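Local coordinates for glucose-6-phosphate isomerase (Chlamydia trachomatis D/UW-3/CX, PDB 6OTU), which catalyses the reversible isomerisation of glucose 6-phosphate to fructose 6-phosphate, at residues Gln390-Gly395 / Leu435-Gly440. Sequence-based numbering, arbitrary orientation.
Sequences QSLHQG and LALAQG
Leu392 meets helix 422-439 through its CB, which rests 3.8 Å from CD2 of Leu437; Leu392 also packs on Val401 of strand 401-406. One residue on, His393 carries most of the contact. With CG beside the backbone N (chi1 -78°), the imidazole reaches across to Leu437, whose side chain it crosses at roughly a right angle. The CD2 methyl sits over one ring face, 3.8 Å from the centroid, a CH-pi contact shifted toward the ND1-CE1 side. Ala436 adds its CB at 4.0 Å from His393 CE1, approaching obliquely. Both ring nitrogens are engaged: NE2 hydrogen-bonds Gln433 OE1, one turn back on helix 422-439, and ND1 lies 2.8 Å from a water oxygen at the ring edge, in its plane; that water donates a hydrogen bond to Ala436 O, joining the two helices. Partners at both nitrogens probably restrict rotation of the ring. Gln394 OE1 accepts from Gln390 NE2 (3.0 Å), which also bonds Gly358 O of the second subunit, while Gln390 OE1 accepts from Gly496 N there. With Leu437 also packed on Phe403, segments 390-394 and 435-439, their axes 33° apart, pack against strand 401-406, helix-on-sheet layering characteristic of the alpha/beta SIS fold of phosphoglucose isomerases, here beside the dimer interface.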
loop_
_atom_site.group_PDB
_atom_site.type_symbol
_atom_site.label_atom_id
_atom_site.label_comp_id
_atom_site.label_asym_id
_atom_site.label_seq_id
_atom_site.Cartn_x
_atom_site.Cartn_y
_atom_site.Cartn_z
ATOM N N GLN A 390 -15.347 -2.081 0.391
ATOM C CA GLN A 390 -16.513 -1.670 -0.388
ATOM C C GLN A 390 -16.439 -2.181 -1.827
ATOM O O GLN A 390 -17.422 -2.717 -2.354
ATOM C CB GLN A 390 -16.641 -0.146 -0.394
ATOM C CG GLN A 390 -17.673 0.365 -1.400
ATOM C CD GLN A 390 -19.071 -0.181 -1.125
ATOM O OE1 GLN A 390 -19.521 -0.197 0.019
ATOM N NE2 GLN A 390 -19.756 -0.632 -2.167
ATOM N N SER A 391 -15.272 -2.036 -2.476
ATOM C CA SER A 391 -15.142 -2.446 -3.877
ATOM C C SER A 391 -15.048 -3.967 -4.037
ATOM O O SER A 391 -15.529 -4.517 -5.037
ATOM C CB SER A 391 -13.921 -1.770 -4.515
ATOM O OG SER A 391 -13.930 -1.983 -5.908
ATOM N N LEU A 392 -14.439 -4.663 -3.081
ATOM C CA LEU A 392 -14.429 -6.121 -3.155
ATOM C C LEU A 392 -15.848 -6.678 -3.089
ATOM O O LEU A 392 -16.193 -7.592 -3.843
ATOM C CB LEU A 392 -13.553 -6.698 -2.038
ATOM C CG LEU A 392 -12.036 -6.847 -2.305
ATOM C CD1 LEU A 392 -11.367 -5.574 -2.700
ATOM C CD2 LEU A 392 -11.321 -7.415 -1.095
ATOM N N HIS A 393 -16.704 -6.098 -2.228
ATOM C CA HIS A 393 -18.068 -6.593 -2.036
ATOM C C HIS A 393 -19.025 -6.154 -3.146
ATOM O O HIS A 393 -19.975 -6.884 -3.449
ATOM C CB HIS A 393 -18.632 -6.132 -0.675
ATOM C CG HIS A 393 -18.120 -6.919 0.496
ATOM N ND1 HIS A 393 -18.351 -8.271 0.647
ATOM C CD2 HIS A 393 -17.379 -6.544 1.566
ATOM C CE1 HIS A 393 -17.763 -8.697 1.751
ATOM N NE2 HIS A 393 -17.158 -7.671 2.323
ATOM N N GLN A 394 -18.807 -4.979 -3.764
ATOM C CA GLN A 394 -19.828 -4.385 -4.625
ATOM C C GLN A 394 -19.286 -3.654 -5.844
ATOM O O GLN A 394 -20.086 -3.119 -6.617
ATOM C CB GLN A 394 -20.720 -3.410 -3.829
ATOM C CG GLN A 394 -21.741 -4.078 -2.915
ATOM C CD GLN A 394 -22.792 -3.096 -2.437
ATOM O OE1 GLN A 394 -22.481 -1.943 -2.144
ATOM N NE2 GLN A 394 -24.048 -3.540 -2.368
ATOM N N GLY A 395 -17.973 -3.601 -6.041
ATOM C CA GLY A 395 -17.420 -3.046 -7.258
ATOM C C GLY A 395 -17.569 -3.997 -8.427
ATOM O O GLY A 395 -18.092 -5.103 -8.317
ATOM N N LEU A 435 -16.064 -15.705 4.156
ATOM C CA LEU A 435 -17.355 -16.330 3.859
ATOM C C LEU A 435 -18.287 -15.382 3.111
ATOM O O LEU A 435 -18.929 -15.777 2.130
ATOM C CB LEU A 435 -18.009 -16.805 5.151
ATOM C CG LEU A 435 -17.347 -18.058 5.717
ATOM C CD1 LEU A 435 -17.993 -18.438 7.020
ATOM C CD2 LEU A 435 -17.453 -19.209 4.740
ATOM N N ALA A 436 -18.372 -14.126 3.557
ATOM C CA ALA A 436 -19.259 -13.169 2.905
ATOM C C ALA A 436 -18.824 -12.911 1.468
ATOM O O ALA A 436 -19.662 -12.876 0.559
ATOM C CB ALA A 436 -19.301 -11.871 3.710
ATOM N N LEU A 437 -17.511 -12.758 1.240
ATOM C CA LEU A 437 -17.011 -12.525 -0.114
ATOM C C LEU A 437 -17.317 -13.710 -1.022
ATOM O O LEU A 437 -17.656 -13.529 -2.196
ATOM C CB LEU A 437 -15.500 -12.240 -0.090
ATOM C CG LEU A 437 -15.047 -10.831 0.328
ATOM C CD1 LEU A 437 -13.552 -10.778 0.679
ATOM C CD2 LEU A 437 -15.393 -9.787 -0.739
ATOM N N ALA A 438 -17.215 -14.930 -0.492
ATOM C CA ALA A 438 -17.458 -16.122 -1.301
ATOM C C ALA A 438 -18.949 -16.385 -1.537
ATOM O O ALA A 438 -19.344 -16.792 -2.637
ATOM C CB ALA A 438 -16.807 -17.335 -0.638
ATOM N N GLN A 439 -19.789 -16.196 -0.520
ATOM C CA GLN A 439 -21.192 -16.578 -0.633
ATOM C C GLN A 439 -22.085 -15.448 -1.107
ATOM O O GLN A 439 -23.114 -15.714 -1.732
ATOM C CB GLN A 439 -21.748 -17.057 0.709
ATOM C CG GLN A 439 -21.262 -18.401 1.158
ATOM C CD GLN A 439 -21.834 -18.768 2.505
ATOM O OE1 GLN A 439 -21.785 -17.974 3.444
ATOM N NE2 GLN A 439 -22.403 -19.966 2.605
ATOM N N GLY A 440 -21.741 -14.199 -0.797
ATOM C CA GLY A 440 -22.621 -13.087 -1.118
ATOM C C GLY A 440 -23.932 -13.136 -0.351
ATOM O O GLY A 440 -24.114 -13.912 0.594
HETATM O O HOH W 1 -19.758 -10.254 -0.749
#